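Local coordinates for D-threo-3-hydroxyaspartate dehydratase (Delftia, PDB 3WQC), which uses pyridoxal 5'-phosphate and a divalent metal ion to deaminate D-threo-3-hydroxyaspartate to oxaloacetate and ammonia, at residues Asp13-Leu27 against Phe369-Val381. Sequence-based numbering, arbitrary orientation.
Sequences DTLLTLDTPAAVIDL and FPAYQALAADGSV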
ATOM      1  N   ASP B  13     -18.311  10.107  16.398  1.00 31.35           N
ATOM      2  CA  ASP B  13     -17.642   8.801  16.614  1.00 26.95           C
ATOM      3  C   ASP B  13     -16.554   8.838  17.652  1.00 25.46           C
ATOM      4  O   ASP B  13     -15.996   9.893  17.958  1.00 25.57           O
ATOM      5  CB  ASP B  13     -17.095   8.222  15.314  1.00 32.24           C
ATOM      6  CG  ASP B  13     -18.207   7.538  14.478  1.00 34.27           C
ATOM      7  OD1 ASP B  13     -18.799   6.536  14.894  1.00 40.65           O
ATOM      8  OD2 ASP B  13     -18.508   7.982  13.399  1.00 40.49           O
ATOM      9  N   THR B  14     -16.227   7.676  18.199  1.00 24.79           N
ATOM     10  CA  THR B  14     -15.090   7.478  19.122  1.00 25.22           C
ATOM     11  C   THR B  14     -14.389   6.226  18.681  1.00 23.52           C
ATOM     12  O   THR B  14     -14.779   5.606  17.671  1.00 23.07           O
ATOM     13  CB  THR B  14     -15.593   7.199  20.556  1.00 26.36           C
ATOM     14  OG1 THR B  14     -16.297   5.964  20.502  1.00 29.83           O
ATOM     15  CG2 THR B  14     -16.564   8.311  21.059  1.00 25.04           C
ATOM     16  N   LEU B  15     -13.337   5.822  19.386  1.00 23.67           N
ATOM     17  CA  LEU B  15     -12.624   4.598  19.010  1.00 21.10           C
ATOM     18  C   LEU B  15     -13.447   3.358  19.214  1.00 23.20           C
ATOM     19  O   LEU B  15     -13.120   2.295  18.684  1.00 24.19           O
ATOM     20  CB  LEU B  15     -11.285   4.447  19.718  1.00 20.39           C
ATOM     21  CG  LEU B  15     -10.299   5.556  19.471  1.00 20.18           C
ATOM     22  CD1 LEU B  15      -9.016   5.063  20.089  1.00 29.13           C
ATOM     23  CD2 LEU B  15     -10.030   5.765  17.980  1.00 25.14           C
ATOM     24  N   LEU B  16     -14.542   3.482  19.972  1.00 25.00           N
ATOM     25  CA  LEU B  16     -15.412   2.332  20.173  1.00 24.08           C
ATOM     26  C   LEU B  16     -16.424   2.173  19.077  1.00 23.57           C
ATOM     27  O   LEU B  16     -17.038   1.058  18.936  1.00 30.34           O
ATOM     28  CB  LEU B  16     -16.175   2.510  21.512  1.00 26.77           C
ATOM     29  CG  LEU B  16     -15.299   2.349  22.745  1.00 32.44           C
ATOM     30  CD1 LEU B  16     -16.180   2.563  23.954  1.00 38.94           C
ATOM     31  CD2 LEU B  16     -14.703   0.949  22.769  1.00 32.67           C
ATOM     32  N   THR B  17     -16.745   3.268  18.356  1.00 24.02           N
ATOM     33  CA  THR B  17     -17.853   3.234  17.391  1.00 24.05           C
ATOM     34  C   THR B  17     -17.357   3.190  15.938  1.00 21.20           C
ATOM     35  O   THR B  17     -18.096   2.818  15.055  1.00 23.78           O
ATOM     36  CB  THR B  17     -18.828   4.437  17.522  1.00 27.35           C
ATOM     37  OG1 THR B  17     -18.127   5.653  17.188  1.00 29.38           O
ATOM     38  CG2 THR B  17     -19.415   4.484  18.952  1.00 33.15           C
ATOM     39  N   LEU B  18     -16.087   3.555  15.691  1.00 19.62           N
ATOM     40  CA  LEU B  18     -15.528   3.437  14.332  1.00 18.35           C
ATOM     41  C   LEU B  18     -15.563   1.997  13.808  1.00 16.73           C
ATOM     42  O   LEU B  18     -15.380   1.025  14.603  1.00 21.94           O
ATOM     43  CB  LEU B  18     -14.047   3.852  14.366  1.00 20.33           C
ATOM     44  CG  LEU B  18     -13.806   5.383  14.406  1.00 20.11           C
ATOM     45  CD1 LEU B  18     -12.335   5.649  14.601  1.00 20.90           C
ATOM     46  CD2 LEU B  18     -14.399   6.158  13.201  1.00 22.20           C
ATOM     47  N   ASP B  19     -15.742   1.815  12.513  1.00 17.66           N
ATOM     48  CA  ASP B  19     -15.412   0.492  11.960  1.00 17.34           C
ATOM     49  C   ASP B  19     -13.890   0.355  11.899  1.00 16.43           C
ATOM     50  O   ASP B  19     -13.131   1.383  11.982  1.00 19.51           O
ATOM     51  CB  ASP B  19     -16.000   0.382  10.561  1.00 18.82           C
ATOM     52  CG  ASP B  19     -16.031  -1.088  10.010  1.00 20.18           C
ATOM     53  OD1 ASP B  19     -15.886  -2.064  10.824  1.00 18.11           O
ATOM     54  OD2 ASP B  19     -16.230  -1.264   8.761  1.00 24.11           O
ATOM     55  N   THR B  20     -13.432  -0.896  11.862  1.00 16.29           N
ATOM     56  CA  THR B  20     -12.004  -1.189  11.794  1.00 14.96           C
ATOM     57  C   THR B  20     -11.730  -1.970  10.489  1.00 15.46           C
ATOM     58  O   THR B  20     -12.615  -2.633   9.916  1.00 16.59           O
ATOM     59  CB  THR B  20     -11.595  -2.094  12.963  1.00 15.22           C
ATOM     60  OG1 THR B  20     -12.443  -3.244  13.031  1.00 16.75           O
ATOM     61  CG2 THR B  20     -11.660  -1.291  14.261  1.00 17.11           C
ATOM     62  N   PRO B  21     -10.548  -1.817   9.912  1.00 13.77           N
ATOM     63  CA  PRO B  21      -9.443  -0.994  10.458  1.00 13.88           C
ATOM     64  C   PRO B  21      -9.625   0.509  10.190  1.00 14.08           C
ATOM     65  O   PRO B  21     -10.313   0.876   9.233  1.00 15.48           O
ATOM     66  CB  PRO B  21      -8.192  -1.508   9.662  1.00 14.95           C
ATOM     67  CG  PRO B  21      -8.782  -1.951   8.348  1.00 16.08           C
ATOM     68  CD  PRO B  21     -10.186  -2.507   8.651  1.00 15.20           C
ATOM     69  N   ALA B  22      -8.965   1.341  11.006  1.00 14.54           N
ATOM     70  CA  ALA B  22      -9.013   2.805  10.824  1.00 14.38           C
ATOM     71  C   ALA B  22      -7.645   3.343  11.173  1.00 14.05           C
ATOM     72  O   ALA B  22      -6.944   2.820  12.087  1.00 16.49           O
ATOM     73  CB  ALA B  22     -10.055   3.421  11.767  1.00 17.71           C
ATOM     74  N   ALA B  23      -7.219   4.408  10.477  1.00 14.32           N
ATOM     75  CA  ALA B  23      -5.903   5.038  10.763  1.00 13.81           C
ATOM     76  C   ALA B  23      -6.158   6.212  11.731  1.00 13.95           C
ATOM     77  O   ALA B  23      -6.812   7.224  11.351  1.00 19.15           O
ATOM     78  CB  ALA B  23      -5.318   5.492   9.422  1.00 15.26           C
ATOM     79  N   VAL B  24      -5.642   6.106  12.947  1.00 15.07           N
ATOM     80  CA  VAL B  24      -6.002   7.037  13.996  1.00 15.11           C
ATOM     81  C   VAL B  24      -4.779   7.948  14.229  1.00 14.20           C
ATOM     82  O   VAL B  24      -3.651   7.431  14.477  1.00 15.63           O
ATOM     83  CB  VAL B  24      -6.309   6.240  15.287  1.00 14.37           C
ATOM     84  CG1 VAL B  24      -6.519   7.238  16.445  1.00 16.11           C
ATOM     85  CG2 VAL B  24      -7.592   5.386  15.027  1.00 19.14           C
ATOM     86  N   ILE B  25      -5.015   9.279  14.177  1.00 15.27           N
ATOM     87  CA  ILE B  25      -3.938  10.198  14.573  1.00 14.16           C
ATOM     88  C   ILE B  25      -4.246  10.690  16.014  1.00 14.86           C
ATOM     89  O   ILE B  25      -5.296  11.297  16.249  1.00 18.18           O
ATOM     90  CB  ILE B  25      -3.912  11.467  13.665  1.00 15.40           C
ATOM     91  CG1 ILE B  25      -3.623  11.113  12.203  1.00 15.29           C
ATOM     92  CG2 ILE B  25      -2.819  12.452  14.193  1.00 18.63           C
ATOM     93  CD1 ILE B  25      -3.884  12.338  11.290  1.00 16.73           C
ATOM     94  N   ASP B  26      -3.294  10.432  16.933  1.00 16.50           N
ATOM     95  CA  ASP B  26      -3.413  10.960  18.303  1.00 19.81           C
ATOM     96  C   ASP B  26      -2.972  12.457  18.196  1.00 17.19           C
ATOM     97  O   ASP B  26      -1.776  12.743  17.967  1.00 20.33           O
ATOM     98  CB  ASP B  26      -2.486  10.159  19.228  1.00 20.22           C
ATOM     99  CG  ASP B  26      -2.430  10.721  20.681  1.00 25.83           C
ATOM    100  OD1 ASP B  26      -2.378  11.916  20.969  1.00 26.00           O
ATOM    101  OD2 ASP B  26      -2.454   9.920  21.562  1.00 46.44           O
ATOM    102  N   LEU B  27      -3.931  13.380  18.188  1.00 17.47           N
ATOM    103  CA  LEU B  27      -3.616  14.798  17.936  1.00 17.94           C
ATOM    104  C   LEU B  27      -2.643  15.370  18.936  1.00 22.34           C
ATOM    105  O   LEU B  27      -1.809  16.211  18.548  1.00 21.73           O
ATOM    106  CB  LEU B  27      -4.867  15.680  17.859  1.00 21.45           C
ATOM    107  CG  LEU B  27      -5.744  15.326  16.621  1.00 19.20           C
ATOM    108  CD1 LEU B  27      -7.076  16.044  16.762  1.00 22.36           C
ATOM    109  CD2 LEU B  27      -4.974  15.799  15.330  1.00 21.87           C
ATOM    110  N   PHE B 369      -5.175   4.380   3.456  1.00 12.07           N
ATOM    111  CA  PHE B 369      -6.489   4.872   3.929  1.00 12.98           C
ATOM    112  C   PHE B 369      -6.960   6.091   3.150  1.00 11.80           C
ATOM    113  O   PHE B 369      -6.185   7.022   2.940  1.00 13.69           O
ATOM    114  CB  PHE B 369      -6.411   5.255   5.407  1.00 13.15           C
ATOM    115  CG  PHE B 369      -6.168   4.059   6.272  1.00 12.15           C
ATOM    116  CD1 PHE B 369      -4.869   3.569   6.489  1.00 13.85           C
ATOM    117  CD2 PHE B 369      -7.251   3.392   6.876  1.00 13.56           C
ATOM    118  CE1 PHE B 369      -4.646   2.405   7.261  1.00 14.91           C
ATOM    119  CE2 PHE B 369      -7.049   2.227   7.635  1.00 14.86           C
ATOM    120  CZ  PHE B 369      -5.739   1.731   7.850  1.00 15.22           C
ATOM    121  N   PRO B 370      -8.275   6.152   2.851  1.00 12.45           N
ATOM    122  CA  PRO B 370      -8.837   7.360   2.250  1.00 12.88           C
ATOM    123  C   PRO B 370      -8.757   8.539   3.229  1.00 12.23           C
ATOM    124  O   PRO B 370      -8.787   9.680   2.759  1.00 13.77           O
ATOM    125  CB  PRO B 370     -10.310   7.002   1.996  1.00 15.05           C
ATOM    126  CG  PRO B 370     -10.304   5.479   1.856  1.00 15.88           C
ATOM    127  CD  PRO B 370      -9.226   4.980   2.794  1.00 13.77           C
ATOM    128  N   ALA B 371      -8.707   8.308   4.533  1.00 13.33           N
ATOM    129  CA  ALA B 371      -8.807   9.404   5.486  1.00 13.75           C
ATOM    130  C   ALA B 371      -8.239   8.893   6.785  1.00 12.99           C
ATOM    131  O   ALA B 371      -8.257   7.662   7.071  1.00 15.35           O
ATOM    132  CB  ALA B 371     -10.274   9.886   5.745  1.00 14.92           C
ATOM    133  N   TYR B 372      -7.838   9.834   7.631  1.00 12.80           N
ATOM    134  CA  TYR B 372      -7.452   9.543   9.012  1.00 13.12           C
ATOM    135  C   TYR B 372      -8.656   9.867   9.917  1.00 16.04           C
ATOM    136  O   TYR B 372      -9.534  10.632   9.571  1.00 17.05           O
ATOM    137  CB  TYR B 372      -6.321  10.493   9.463  1.00 15.06           C
ATOM    138  CG  TYR B 372      -5.064  10.304   8.663  1.00 12.80           C
ATOM    139  CD1 TYR B 372      -4.160   9.267   8.959  1.00 13.33           C
ATOM    140  CD2 TYR B 372      -4.736  11.172   7.614  1.00 13.25           C
ATOM    141  CE1 TYR B 372      -2.958   9.067   8.251  1.00 13.12           C
ATOM    142  CE2 TYR B 372      -3.541  11.023   6.880  1.00 13.82           C
ATOM    143  CZ  TYR B 372      -2.694   9.991   7.187  1.00 11.82           C
ATOM    144  OH  TYR B 372      -1.489   9.821   6.526  1.00 12.67           O
ATOM    145  N   GLN B 373      -8.619   9.254  11.101  1.00 16.17           N
ATOM    146  CA  GLN B 373      -9.571   9.643  12.171  1.00 16.05           C
ATOM    147  C   GLN B 373      -8.735  10.422  13.199  1.00 15.42           C
ATOM    148  O   GLN B 373      -7.852   9.777  13.867  1.00 17.42           O
ATOM    149  CB  GLN B 373     -10.170   8.325  12.757  1.00 20.00           C
ATOM    150  CG  GLN B 373     -11.089   7.682  11.671  1.00 20.60           C
ATOM    151  CD  GLN B 373     -12.263   8.644  11.375  1.00 20.60           C
ATOM    152  OE1 GLN B 373     -12.725   9.386  12.248  1.00 26.31           O
ATOM    153  NE2 GLN B 373     -12.731   8.638  10.194  1.00 26.42           N
ATOM    154  N   ALA B 374      -8.912  11.755  13.256  1.00 17.30           N
ATOM    155  CA  ALA B 374      -8.082  12.619  14.142  1.00 17.32           C
ATOM    156  C   ALA B 374      -8.693  12.611  15.550  1.00 19.26           C
ATOM    157  O   ALA B 374      -9.841  13.002  15.708  1.00 20.18           O
ATOM    158  CB  ALA B 374      -8.107  14.038  13.614  1.00 20.34           C
ATOM    159  N   LEU B 375      -7.978  11.997  16.475  1.00 17.13           N
ATOM    160  CA  LEU B 375      -8.460  11.725  17.836  1.00 20.49           C
ATOM    161  C   LEU B 375      -8.122  12.881  18.765  1.00 19.71           C
ATOM    162  O   LEU B 375      -6.915  13.125  19.026  1.00 20.47           O
ATOM    163  CB  LEU B 375      -7.849  10.427  18.354  1.00 19.61           C
ATOM    164  CG  LEU B 375      -8.139  10.025  19.815  1.00 20.20           C
ATOM    165  CD1 LEU B 375      -9.635   9.671  19.974  1.00 22.52           C
ATOM    166  CD2 LEU B 375      -7.255   8.825  20.187  1.00 23.85           C
ATOM    167  N   ALA B 376      -9.147  13.570  19.270  1.00 22.53           N
ATOM    168  CA  ALA B 376      -8.967  14.630  20.265  1.00 22.91           C
ATOM    169  C   ALA B 376      -8.853  14.113  21.711  1.00 24.99           C
ATOM    170  O   ALA B 376      -9.125  12.918  21.986  1.00 25.90           O
ATOM    171  CB  ALA B 376     -10.128  15.589  20.156  1.00 26.20           C
ATOM    172  N   ALA B 377      -8.403  14.963  22.638  1.00 29.95           N
ATOM    173  CA  ALA B 377      -8.174  14.551  24.019  1.00 32.86           C
ATOM    174  C   ALA B 377      -9.490  14.053  24.631  1.00 31.51           C
ATOM    175  O   ALA B 377      -9.440  13.198  25.502  1.00 35.04           O
ATOM    176  CB  ALA B 377      -7.601  15.712  24.822  1.00 39.79           C
ATOM    177  N   ASP B 378     -10.646  14.550  24.178  1.00 35.25           N
ATOM    178  CA  ASP B 378     -11.968  14.133  24.742  1.00 30.58           C
ATOM    179  C   ASP B 378     -12.447  12.714  24.257  1.00 26.96           C
ATOM    180  O   ASP B 378     -13.537  12.245  24.649  1.00 35.12           O
ATOM    181  CB  ASP B 378     -13.019  15.214  24.541  1.00 38.66           C
ATOM    182  CG  ASP B 378     -13.445  15.409  23.111  1.00 45.25           C
ATOM    183  OD1 ASP B 378     -12.894  14.775  22.151  1.00 40.00           O
ATOM    184  OD2 ASP B 378     -14.367  16.226  22.965  1.00 62.84           O
ATOM    185  N   GLY B 379     -11.666  12.069  23.384  1.00 25.79           N
ATOM    186  CA  GLY B 379     -12.010  10.777  22.821  1.00 25.95           C
ATOM    187  C   GLY B 379     -12.794  10.789  21.514  1.00 23.49           C
ATOM    188  O   GLY B 379     -13.015   9.700  20.940  1.00 28.32           O
ATOM    189  N   SER B 380     -13.255  11.991  21.084  1.00 26.00           N
ATOM    190  CA  SER B 380     -13.961  12.299  19.850  1.00 24.72           C
ATOM    191  C   SER B 380     -12.987  12.124  18.677  1.00 27.91           C
ATOM    192  O   SER B 380     -11.787  12.487  18.830  1.00 23.35           O
ATOM    193  CB  SER B 380     -14.117  13.839  20.081  1.00 37.59           C
ATOM    194  OG  SER B 380     -14.889  14.420  19.163  1.00 63.60           O
ATOM    195  N   VAL B 381     -13.455  11.581  17.527  1.00 24.90           N
ATOM    196  CA  VAL B 381     -12.669  11.623  16.326  1.00 20.34           C
ATOM    197  C   VAL B 381     -13.323  12.481  15.231  1.00 20.93           C
ATOM    198  O   VAL B 381     -14.569  12.700  15.230  1.00 24.03           O
ATOM    199  CB  VAL B 381     -12.346  10.184  15.754  1.00 22.88           C
ATOM    200  CG1 VAL B 381     -11.386   9.421  16.678  1.00 25.95           C
ATOM    201  CG2 VAL B 381     -13.631   9.368  15.418  1.00 26.38           C
TER
HETATM  202  O   HOH W   1     -12.330   7.340  21.682  1.00 27.22           O
HETATM  203  O   HOH W   2      -9.182   5.770   8.876  1.00 18.00           O
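The F369 ring carries A23 on one face: the methyl CB sits over the ring centre, 3.6 Å from the centroid and 14° off the normal, a CH-pi contact. P21 O lies at the edge of the same ring, near its plane, and W390 of the second subunit also meets F369. The Y372 ring is met obliquely by I25, whose CD1 comes within 3.5 Å of Y372 CG; F250 packs edge-to-face with this tyrosine, and Y372 OH bonds to R386.

Between these aromatics and L27, strands 22-26 and 371-375 run parallel, joining the N-terminal strand to the C-terminal part of the mixed sheet, consistent with the two-domain fold of alanine racemase-like enzymes. Q373 N donates to A23 O, 2.7 Å away and nearly end-on to the carbonyl, whereas I25 N reaches Q373 O tilted 34° from the carbonyl plane. L375 N then bonds to I25 O, and L27 N to L375 O. Where the strands part, water bridges A23 N and A371 O.

V24, Q373 and L375 share one face of the sheet, covered by the loop before strand 22-26. There L18 and Q373 lie alongside each other, pointing opposite ways; Q373, with CG anti to the carbonyl carbon (chi1 -69°), lays CG 3.8 Å from L18 CD1. The bend at chi2 then turns the amide, whose CD lies against L18 CD2 and whose NE2 bonds to T383. L15 crosses L375 at about a right angle, and L18 CD2 meets V381 CG2 tip to tip at 4.0 Å. V381 N donates to D13 O, tying the start of the loop to the beginning of strand 381-385.

Four direct backbone bonds thus set the strand register, while apolar contacts of L15 and L18 with L375 and V381 hold the loop against the sheet.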